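Local coordinates for protein M32 carboxypeptidase (Chitinophagaceae bacterium, PDB 7A03) that probably removes amino acids one at a time from the C-terminal end of peptides, as a metal-dependent carboxypeptidase of the M32 family, at residues Q10-I21 with E66-H77; A112-W120 with V131-M139. All blocks are in the same frame, centred on the assembly; numbering follows the deposited sequence.

Interaction 1 (Q10-I21 with E66-H77)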
loop_
_atom_site.group_PDB
_atom_site.type_symbol
_atom_site.label_atom_id
_atom_site.label_comp_id
_atom_site.label_asym_id
_atom_site.label_seq_id
_atom_site.Cartn_x
_atom_site.Cartn_y
_atom_site.Cartn_z
ATOM N N GLN A 10 -26.699 16.896 18.112
ATOM C CA GLN A 10 -25.279 17.215 18.043
ATOM C C GLN A 10 -24.498 16.169 17.246
ATOM O O GLN A 10 -23.607 16.519 16.456
ATOM C CB GLN A 10 -24.722 17.397 19.460
ATOM C CG GLN A 10 -24.781 16.174 20.404
ATOM C CD GLN A 10 -26.100 15.405 20.374
ATOM O OE1 GLN A 10 -27.181 16.000 20.354
ATOM N NE2 GLN A 10 -26.013 14.077 20.357
ATOM N N TYR A 11 -24.802 14.882 17.432
ATOM C CA TYR A 11 -24.130 13.886 16.605
ATOM C C TYR A 11 -24.501 14.063 15.138
ATOM O O TYR A 11 -23.646 13.917 14.255
ATOM C CB TYR A 11 -24.414 12.461 17.092
ATOM C CG TYR A 11 -23.574 11.430 16.372
ATOM C CD1 TYR A 11 -22.295 11.125 16.808
ATOM C CD2 TYR A 11 -24.057 10.779 15.239
ATOM C CE1 TYR A 11 -21.505 10.200 16.136
ATOM C CE2 TYR A 11 -23.280 9.856 14.559
ATOM C CZ TYR A 11 -22.013 9.559 15.027
ATOM O OH TYR A 11 -21.237 8.648 14.359
ATOM N N ALA A 12 -25.768 14.401 14.856
ATOM C CA ALA A 12 -26.161 14.652 13.475
ATOM C C ALA A 12 -25.411 15.845 12.896
ATOM O O ALA A 12 -25.080 15.848 11.708
ATOM C CB ALA A 12 -27.676 14.844 13.370
ATOM N N ALA A 13 -25.103 16.851 13.725
ATOM C CA ALA A 13 -24.330 17.981 13.205
ATOM C C ALA A 13 -22.890 17.577 12.912
ATOM O O ALA A 13 -22.301 18.016 11.912
ATOM C CB ALA A 13 -24.390 19.166 14.173
ATOM N N TYR A 14 -22.312 16.728 13.769
ATOM C CA TYR A 14 -20.997 16.155 13.478
ATOM C C TYR A 14 -20.999 15.404 12.146
ATOM O O TYR A 14 -20.108 15.590 11.303
ATOM C CB TYR A 14 -20.576 15.244 14.631
ATOM C CG TYR A 14 -19.545 14.206 14.265
ATOM C CD1 TYR A 14 -18.204 14.549 14.122
ATOM C CD2 TYR A 14 -19.907 12.875 14.086
ATOM C CE1 TYR A 14 -17.242 13.585 13.792
ATOM C CE2 TYR A 14 -18.971 11.920 13.758
ATOM C CZ TYR A 14 -17.637 12.272 13.617
ATOM O OH TYR A 14 -16.720 11.286 13.287
ATOM N N LYS A 15 -21.992 14.540 11.947
ATOM C CA LYS A 15 -22.078 13.772 10.711
ATOM C C LYS A 15 -22.239 14.681 9.494
ATOM O O LYS A 15 -21.606 14.455 8.456
ATOM C CB LYS A 15 -23.221 12.758 10.820
ATOM C CG LYS A 15 -23.285 11.726 9.718
ATOM C CD LYS A 15 -24.452 10.777 9.957
ATOM C CE LYS A 15 -24.566 9.739 8.853
ATOM N NZ LYS A 15 -25.804 8.925 9.016
ATOM N N GLN A 16 -23.056 15.734 9.612
ATOM C CA GLN A 16 -23.245 16.654 8.495
ATOM C C GLN A 16 -21.929 17.335 8.129
ATOM O O GLN A 16 -21.552 17.408 6.949
ATOM C CB GLN A 16 -24.331 17.676 8.858
ATOM C CG GLN A 16 -24.618 18.715 7.788
ATOM C CD GLN A 16 -23.695 19.916 7.884
ATOM O OE1 GLN A 16 -23.415 20.407 8.977
ATOM N NE2 GLN A 16 -23.217 20.395 6.736
ATOM N N LYS A 17 -21.187 17.800 9.139
ATOM C CA LYS A 17 -19.916 18.465 8.850
ATOM C C LYS A 17 -18.926 17.511 8.197
ATOM O O LYS A 17 -18.243 17.869 7.219
ATOM C CB LYS A 17 -19.324 19.052 10.127
ATOM C CG LYS A 17 -20.107 20.230 10.677
ATOM C CD LYS A 17 -19.519 20.686 12.004
ATOM C CE LYS A 17 -20.298 21.857 12.574
ATOM N NZ LYS A 17 -20.247 23.061 11.695
ATOM N N MET A 18 -18.819 16.291 8.735
ATOM C CA MET A 18 -17.865 15.330 8.193
ATOM C C MET A 18 -18.260 14.896 6.791
ATOM O O MET A 18 -17.398 14.657 5.940
ATOM C CB MET A 18 -17.782 14.109 9.106
ATOM C CG MET A 18 -17.279 14.415 10.509
ATOM S SD MET A 18 -15.705 15.297 10.549
ATOM C CE MET A 18 -14.605 13.987 10.020
ATOM N N GLN A 19 -19.559 14.788 6.526
ATOM C CA GLN A 19 -19.969 14.346 5.204
ATOM C C GLN A 19 -19.746 15.435 4.165
ATOM O O GLN A 19 -19.383 15.131 3.028
ATOM C CB GLN A 19 -21.390 13.792 5.263
ATOM C CG GLN A 19 -21.390 12.501 6.094
ATOM C CD GLN A 19 -22.700 11.754 6.075
ATOM O OE1 GLN A 19 -23.768 12.342 5.909
ATOM N NE2 GLN A 19 -22.624 10.436 6.266
ATOM N N LYS A 20 -19.876 16.707 4.560
ATOM C CA LYS A 20 -19.520 17.804 3.656
ATOM C C LYS A 20 -18.028 17.772 3.317
ATOM O O LYS A 20 -17.630 17.871 2.139
ATOM C CB LYS A 20 -19.903 19.129 4.322
ATOM C CG LYS A 20 -19.499 20.382 3.558
ATOM C CD LYS A 20 -19.995 21.608 4.306
ATOM C CE LYS A 20 -19.417 22.878 3.717
ATOM N NZ LYS A 20 -19.858 24.069 4.501
ATOM N N ILE A 21 -17.185 17.594 4.347
ATOM C CA ILE A 21 -15.748 17.474 4.108
ATOM C C ILE A 21 -15.462 16.313 3.164
ATOM O O ILE A 21 -14.645 16.420 2.241
ATOM C CB ILE A 21 -15.001 17.307 5.443
ATOM C CG1 ILE A 21 -15.063 18.596 6.265
ATOM C CG2 ILE A 21 -13.548 16.892 5.211
ATOM C CD1 ILE A 21 -14.795 18.356 7.734
ATOM N N GLU A 66 -15.686 25.402 15.020
ATOM C CA GLU A 66 -16.992 24.843 15.369
ATOM C C GLU A 66 -16.942 23.323 15.397
ATOM O O GLU A 66 -17.572 22.683 16.250
ATOM C CB GLU A 66 -18.037 25.300 14.354
ATOM C CG GLU A 66 -18.293 26.796 14.346
ATOM C CD GLU A 66 -17.368 27.552 13.405
ATOM O OE1 GLU A 66 -16.466 26.927 12.799
ATOM O OE2 GLU A 66 -17.554 28.781 13.271
ATOM N N LEU A 67 -16.186 22.730 14.475
ATOM C CA LEU A 67 -16.025 21.284 14.491
ATOM C C LEU A 67 -15.281 20.829 15.744
ATOM O O LEU A 67 -15.656 19.825 16.364
ATOM C CB LEU A 67 -15.318 20.828 13.216
ATOM C CG LEU A 67 -15.068 19.318 13.125
ATOM C CD1 LEU A 67 -16.385 18.565 13.146
ATOM C CD2 LEU A 67 -14.273 18.973 11.866
ATOM N N GLY A 68 -14.234 21.558 16.152
ATOM C CA GLY A 68 -13.534 21.187 17.371
ATOM C C GLY A 68 -14.426 21.262 18.595
ATOM O O GLY A 68 -14.411 20.364 19.448
ATOM N N SER A 69 -15.221 22.330 18.695
ATOM C CA SER A 69 -16.129 22.459 19.832
ATOM C C SER A 69 -17.147 21.325 19.862
ATOM O O SER A 69 -17.423 20.756 20.928
ATOM C CB SER A 69 -16.822 23.821 19.811
ATOM O OG SER A 69 -15.864 24.861 19.855
ATOM N N LEU A 70 -17.695 20.972 18.698
ATOM C CA LEU A 70 -18.636 19.860 18.609
ATOM C C LEU A 70 -17.993 18.543 19.041
ATOM O O LEU A 70 -18.595 17.751 19.774
ATOM C CB LEU A 70 -19.127 19.763 17.170
ATOM C CG LEU A 70 -20.356 18.936 16.822
ATOM C CD1 LEU A 70 -21.538 19.327 17.691
ATOM C CD2 LEU A 70 -20.658 19.176 15.354
ATOM N N LEU A 71 -16.780 18.269 18.558
ATOM C CA LEU A 71 -16.118 17.021 18.928
ATOM C C LEU A 71 -15.873 16.959 20.428
ATOM O O LEU A 71 -16.071 15.912 21.059
ATOM C CB LEU A 71 -14.799 16.887 18.174
ATOM C CG LEU A 71 -14.967 16.610 16.687
ATOM C CD1 LEU A 71 -13.646 16.818 15.963
ATOM C CD2 LEU A 71 -15.498 15.196 16.481
ATOM N N HIS A 72 -15.447 18.075 21.017
ATOM C CA HIS A 72 -15.203 18.097 22.456
ATOM C C HIS A 72 -16.491 17.927 23.254
ATOM O O HIS A 72 -16.476 17.306 24.324
ATOM C CB HIS A 72 -14.464 19.381 22.822
ATOM C CG HIS A 72 -12.992 19.321 22.561
ATOM N ND1 HIS A 72 -12.155 18.447 23.221
ATOM C CD2 HIS A 72 -12.204 20.029 21.717
ATOM C CE1 HIS A 72 -10.916 18.615 22.793
ATOM N NE2 HIS A 72 -10.918 19.570 21.881
ATOM N N GLU A 73 -17.611 18.447 22.748
ATOM C CA GLU A 73 -18.894 18.227 23.409
ATOM C C GLU A 73 -19.328 16.769 23.300
ATOM O O GLU A 73 -19.796 16.176 24.278
ATOM C CB GLU A 73 -19.948 19.150 22.804
ATOM C CG GLU A 73 -21.375 18.840 23.208
ATOM C CD GLU A 73 -22.387 19.678 22.440
ATOM O OE1 GLU A 73 -22.009 20.270 21.403
ATOM O OE2 GLU A 73 -23.556 19.749 22.877
ATOM N N LEU A 74 -19.154 16.167 22.126
ATOM C CA LEU A 74 -19.582 14.793 21.917
ATOM C C LEU A 74 -18.698 13.790 22.642
ATOM O O LEU A 74 -19.153 12.670 22.920
ATOM C CB LEU A 74 -19.621 14.494 20.420
ATOM C CG LEU A 74 -20.835 15.122 19.740
ATOM C CD1 LEU A 74 -20.593 15.367 18.255
ATOM C CD2 LEU A 74 -22.016 14.205 19.953
ATOM N N HIS A 75 -17.452 14.160 22.949
ATOM C CA HIS A 75 -16.587 13.265 23.711
ATOM C C HIS A 75 -17.167 12.958 25.087
ATOM O O HIS A 75 -16.859 11.909 25.664
ATOM C CB HIS A 75 -15.187 13.863 23.846
ATOM C CG HIS A 75 -14.093 12.840 23.893
ATOM N ND1 HIS A 75 -14.100 11.704 23.112
ATOM C CD2 HIS A 75 -12.954 12.785 24.626
ATOM C CE1 HIS A 75 -13.015 10.993 23.362
ATOM N NE2 HIS A 75 -12.304 11.626 24.278
ATOM N N HIS A 76 -18.006 13.848 25.627
ATOM C CA HIS A 76 -18.598 13.653 26.947
ATOM C C HIS A 76 -20.025 13.116 26.896
ATOM O O HIS A 76 -20.776 13.290 27.863
ATOM C CB HIS A 76 -18.552 14.930 27.794
ATOM C CG HIS A 76 -17.291 15.721 27.644
ATOM N ND1 HIS A 76 -17.290 17.069 27.358
ATOM C CD2 HIS A 76 -15.990 15.356 27.745
ATOM C CE1 HIS A 76 -16.045 17.502 27.291
ATOM N NE2 HIS A 76 -15.236 16.481 27.519
ATOM N N HIS A 77 -20.416 12.465 25.803
ATOM C CA HIS A 77 -21.757 11.910 25.706
ATOM C C HIS A 77 -21.675 10.402 25.906
ATOM O O HIS A 77 -21.418 9.663 24.939
ATOM C CB HIS A 77 -22.383 12.237 24.349
ATOM C CG HIS A 77 -23.003 13.600 24.272
ATOM N ND1 HIS A 77 -24.337 13.796 23.983
ATOM C CD2 HIS A 77 -22.469 14.834 24.430
ATOM C CE1 HIS A 77 -24.599 15.090 23.973
ATOM N NE2 HIS A 77 -23.483 15.743 24.241
#

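Interaction 2 (A112-W120 with V131-M139)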
loop_
_atom_site.group_PDB
_atom_site.type_symbol
_atom_site.label_atom_id
_atom_site.label_comp_id
_atom_site.label_asym_id
_atom_site.label_seq_id
_atom_site.Cartn_x
_atom_site.Cartn_y
_atom_site.Cartn_z
ATOM N N ALA A 112 9.768 23.384 1.686
ATOM C CA ALA A 112 10.809 22.380 1.513
ATOM C C ALA A 112 10.335 21.223 0.646
ATOM O O ALA A 112 11.135 20.637 -0.090
ATOM C CB ALA A 112 11.288 21.881 2.875
ATOM N N THR A 113 9.044 20.890 0.695
ATOM C CA THR A 113 8.531 19.854 -0.194
ATOM C C THR A 113 8.553 20.312 -1.651
ATOM O O THR A 113 8.930 19.541 -2.543
ATOM C CB THR A 113 7.129 19.420 0.241
ATOM O OG1 THR A 113 7.148 19.036 1.623
ATOM C CG2 THR A 113 6.668 18.225 -0.585
ATOM N N ASN A 114 8.159 21.563 -1.916
ATOM C CA ASN A 114 8.279 22.083 -3.281
ATOM C C ASN A 114 9.723 21.994 -3.775
ATOM O O ASN A 114 10.002 21.522 -4.896
ATOM C CB ASN A 114 7.806 23.538 -3.325
ATOM C CG ASN A 114 6.323 23.680 -3.069
ATOM O OD1 ASN A 114 5.566 22.711 -3.162
ATOM N ND2 ASN A 114 5.892 24.897 -2.751
ATOM N N GLN A 115 10.655 22.456 -2.941
ATOM C CA GLN A 115 12.061 22.459 -3.330
ATOM C C GLN A 115 12.573 21.045 -3.561
ATOM O O GLN A 115 13.325 20.802 -4.511
ATOM C CB GLN A 115 12.892 23.195 -2.280
ATOM C CG GLN A 115 12.400 24.619 -2.061
ATOM C CD GLN A 115 12.937 25.259 -0.794
ATOM O OE1 GLN A 115 13.243 24.579 0.185
ATOM N NE2 GLN A 115 13.038 26.585 -0.805
ATOM N N ALA A 116 12.149 20.096 -2.719
ATOM C CA ALA A 116 12.574 18.710 -2.877
ATOM C C ALA A 116 12.014 18.099 -4.153
ATOM O O ALA A 116 12.696 17.315 -4.816
ATOM C CB ALA A 116 12.172 17.889 -1.648
ATOM N N TYR A 117 10.776 18.441 -4.514
ATOM C CA TYR A 117 10.205 17.962 -5.771
ATOM C C TYR A 117 11.065 18.396 -6.957
ATOM O O TYR A 117 11.478 17.568 -7.792
ATOM C CB TYR A 117 8.776 18.499 -5.890
ATOM C CG TYR A 117 8.133 18.415 -7.255
ATOM C CD1 TYR A 117 7.533 17.241 -7.691
ATOM C CD2 TYR A 117 8.081 19.525 -8.089
ATOM C CE1 TYR A 117 6.923 17.166 -8.932
ATOM C CE2 TYR A 117 7.476 19.460 -9.334
ATOM C CZ TYR A 117 6.899 18.278 -9.749
ATOM O OH TYR A 117 6.295 18.212 -10.984
ATOM N N HIS A 118 11.377 19.696 -7.023
ATOM C CA HIS A 118 12.183 20.186 -8.143
ATOM C C HIS A 118 13.594 19.593 -8.127
ATOM O O HIS A 118 14.134 19.202 -9.177
ATOM C CB HIS A 118 12.206 21.714 -8.149
ATOM C CG HIS A 118 10.881 22.327 -8.487
ATOM N ND1 HIS A 118 10.276 22.157 -9.713
ATOM C CD2 HIS A 118 10.037 23.091 -7.754
ATOM C CE1 HIS A 118 9.120 22.795 -9.725
ATOM N NE2 HIS A 118 8.951 23.370 -8.547
ATOM N N ALA A 119 14.197 19.496 -6.940
ATOM C CA ALA A 119 15.557 18.980 -6.836
ATOM C C ALA A 119 15.619 17.502 -7.190
ATOM O O ALA A 119 16.594 17.045 -7.789
ATOM C CB ALA A 119 16.099 19.221 -5.429
ATOM N N TRP A 120 14.581 16.742 -6.841
ATOM C CA TRP A 120 14.543 15.323 -7.170
ATOM C C TRP A 120 14.432 15.118 -8.671
ATOM O O TRP A 120 15.121 14.259 -9.239
ATOM C CB TRP A 120 13.360 14.672 -6.453
ATOM C CG TRP A 120 13.397 13.175 -6.424
ATOM C CD1 TRP A 120 14.262 12.388 -5.721
ATOM C CD2 TRP A 120 12.511 12.287 -7.110
ATOM N NE1 TRP A 120 13.973 11.062 -5.933
ATOM C CE2 TRP A 120 12.906 10.971 -6.784
ATOM C CE3 TRP A 120 11.431 12.474 -7.979
ATOM C CZ2 TRP A 120 12.255 9.852 -7.292
ATOM C CZ3 TRP A 120 10.786 11.363 -8.482
ATOM C CH2 TRP A 120 11.200 10.067 -8.136
ATOM N N VAL A 131 22.834 16.410 -6.397
ATOM C CA VAL A 131 21.893 17.448 -6.807
ATOM C C VAL A 131 20.707 17.497 -5.852
ATOM O O VAL A 131 20.215 18.576 -5.498
ATOM C CB VAL A 131 21.450 17.209 -8.263
ATOM C CG1 VAL A 131 20.271 18.092 -8.614
ATOM C CG2 VAL A 131 22.608 17.452 -9.217
ATOM N N PHE A 132 20.233 16.327 -5.419
ATOM C CA PHE A 132 19.102 16.225 -4.508
ATOM C C PHE A 132 19.500 16.474 -3.061
ATOM O O PHE A 132 18.637 16.815 -2.245
ATOM C CB PHE A 132 18.502 14.817 -4.648
ATOM C CG PHE A 132 17.227 14.588 -3.871
ATOM C CD1 PHE A 132 16.137 15.427 -4.021
ATOM C CD2 PHE A 132 17.111 13.496 -3.017
ATOM C CE1 PHE A 132 14.956 15.198 -3.316
ATOM C CE2 PHE A 132 15.940 13.266 -2.308
ATOM C CZ PHE A 132 14.861 14.118 -2.460
ATOM N N GLU A 133 20.782 16.326 -2.735
ATOM C CA GLU A 133 21.190 16.274 -1.332
ATOM C C GLU A 133 20.795 17.492 -0.497
ATOM O O GLU A 133 20.353 17.294 0.648
ATOM C CB GLU A 133 22.681 15.931 -1.215
ATOM C CG GLU A 133 23.128 15.623 0.190
ATOM C CD GLU A 133 23.337 16.879 1.024
ATOM O OE1 GLU A 133 23.592 17.954 0.444
ATOM O OE2 GLU A 133 23.207 16.805 2.259
ATOM N N PRO A 134 20.967 18.742 -0.950
ATOM C CA PRO A 134 20.570 19.872 -0.085
ATOM C C PRO A 134 19.086 19.895 0.256
ATOM O O PRO A 134 18.718 20.122 1.423
ATOM C CB PRO A 134 21.016 21.101 -0.895
ATOM C CG PRO A 134 22.129 20.599 -1.749
ATOM C CD PRO A 134 21.721 19.200 -2.130
ATOM N N ALA A 135 18.220 19.671 -0.739
ATOM C CA ALA A 135 16.784 19.614 -0.476
ATOM C C ALA A 135 16.448 18.499 0.507
ATOM O O ALA A 135 15.625 18.684 1.414
ATOM C CB ALA A 135 16.002 19.447 -1.780
ATOM N N LEU A 136 17.099 17.339 0.363
ATOM C CA LEU A 136 16.835 16.237 1.284
ATOM C C LEU A 136 17.326 16.559 2.692
ATOM O O LEU A 136 16.689 16.178 3.680
ATOM C CB LEU A 136 17.458 14.937 0.769
ATOM C CG LEU A 136 17.089 13.703 1.601
ATOM C CD1 LEU A 136 15.589 13.432 1.514
ATOM C CD2 LEU A 136 17.894 12.469 1.184
ATOM N N ALA A 137 18.454 17.260 2.807
ATOM C CA ALA A 137 18.942 17.667 4.121
ATOM C C ALA A 137 17.953 18.605 4.807
ATOM O O ALA A 137 17.666 18.454 6.004
ATOM C CB ALA A 137 20.300 18.352 3.972
ATOM N N ARG A 138 17.424 19.575 4.056
ATOM C CA ARG A 138 16.392 20.470 4.584
ATOM C C ARG A 138 15.153 19.687 5.028
ATOM O O ARG A 138 14.627 19.897 6.134
ATOM C CB ARG A 138 16.044 21.513 3.519
ATOM C CG ARG A 138 14.894 22.451 3.860
ATOM C CD ARG A 138 15.111 23.178 5.170
ATOM N NE ARG A 138 14.161 24.280 5.315
ATOM C CZ ARG A 138 14.020 25.011 6.416
ATOM N NH1 ARG A 138 14.765 24.761 7.484
ATOM N NH2 ARG A 138 13.126 25.990 6.450
ATOM N N MET A 139 14.685 18.771 4.173
ATOM C CA MET A 139 13.532 17.935 4.503
ATOM C C MET A 139 13.754 17.170 5.802
ATOM O O MET A 139 12.880 17.138 6.676
ATOM C CB MET A 139 13.257 16.955 3.361
ATOM C CG MET A 139 12.065 16.026 3.611
ATOM S SD MET A 139 10.507 16.932 3.766
ATOM C CE MET A 139 10.236 17.394 2.066
#

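Interaction 1 (Q10-I21 with E66-H77)
Tyr14 and Leu71 meet where one methyl of the leucine, CD2, approaches the phenol ring obliquely, lying 3.6 Å from Tyr14 CE1. Within the helix the same ring sets its CD2 over one face of the Tyr11 ring, toward the rim, while the carbonyl O of Tyr11 lies at its edge, in the plane. Tyr11 offers an edge to the other segment, its border lying near Leu74 CD2. The imidazole of His77 takes the aliphatic part of Gln10 at a slant, with 3.7 Å from Gln10 CG to His77 CE1.

Apart from these rings, the contact is made by leucines against the surface of helix 10-21. Leu70 is a knob in a hole formed by Gln10, Ala13, Tyr14 and Lys17; small Ala13 lets it sink until its CD2 is 3.4 Å from the backbone N of Tyr14. With CG anti to the backbone N (chi1 -165°), Leu70 spreads its two methyls, CD1 to the Gln10 carbonyl O and CD2 to Tyr14. Leu74 likewise forks over the next turn: CD1 packs on Tyr14 CB at 3.6 Å, CD2 on Gln10 CG at 3.4 Å. Lys17 suits the rim because its methylenes lie on leucine, CD 3.8 Å from Leu70 CD2, while the amine extends past Glu66 at the partly exposed margin, too far from its carboxylate for a salt bridge. At the far end Leu67 CD2 meets the sulfur of Met18 and the end of Ile21.

The two helices run roughly antiparallel, at 140°, with axes 10.0 Å apart. Helix 82-100 packs against both tyrosines, the hydroxyls of Tyr11 and Tyr14 being hydrogen-bonded to Asn87 and Ser91, and helix 44-62 brings Phe62 against Met18 and Leu67.

Interaction 2 (A112-W120 with V131-M139)
Val131 begins the contact by laying CG1 near the carbonyl O of Ala119, on the returning arm of an antiparallel helical hairpin. Helices 103-126 and 129-150 pack here with axes 8.4 Å apart at 160°, a close approach made possible by alanines on both sides.

Phe132, the next residue, turns its ring inward, CG anti to the backbone N (chi1 -174°). Trp120 meets it edge-to-face: the indole directs its CD1 edge over the centre of the phenyl ring, with planes at 67° and the five-membered ring's centroid 4.8 Å from that of the phenyl. The rim of the phenyl ring also runs along the backbone of the first helix, CE1 coming within 3.4 Å of Ala116 O. A flat ring fits this place because its face receives the indole while its edge lies along the first helix. Beyond the segments, Leu406 touches Phe132 and Ile409 touches Trp120.

Pro134 has no N-H to give, and the helix is kinked where the backbone N of Pro134 and that of Ala135 have no bond to the turn before. Ala135 then faces the first helix. Its methyl is 3.7 Å from Ala119 CB and equally near Ala116 CA; a side chain of one methyl lets the backbones come this near, with the CA atoms of Ala116 and Ala135 4.9 Å apart.

Arg138 lies at the margin and uses its aliphatic stem, setting CG against the methyl of Ala112. Met139 closes the row: its flexible thioether, bent at chi2 and chi3, carries the terminal methyl over to the first helix, where CE ends 3.5 Å from OG1 of Thr113, a hydroxyl hydrogen-bonded to Ile109 O.

Interactions 1 and 2 lie in series along the chain, the first closing before the second opens, and all four segments belong to the M32 carboxypeptidase region of the chain. Their centres are 39 Å apart and their nearest atoms about 21 Å, so neither touches the other. Interaction 1 joins helix 9-37 to the short helix 65-74, with helix 44-62 between them in sequence; interaction 2 joins the neighbours 103-126 and 129-150 directly. Helix 82-100, which packs against the tyrosines of interaction 1, comes next along the chain before helix 103-126. Together they illustrate two ways in which this predominantly helical protein assembles its outer parts: leucines spanning helices 10.0 Å apart, and alanines allowing a spacing of 8.4 Å.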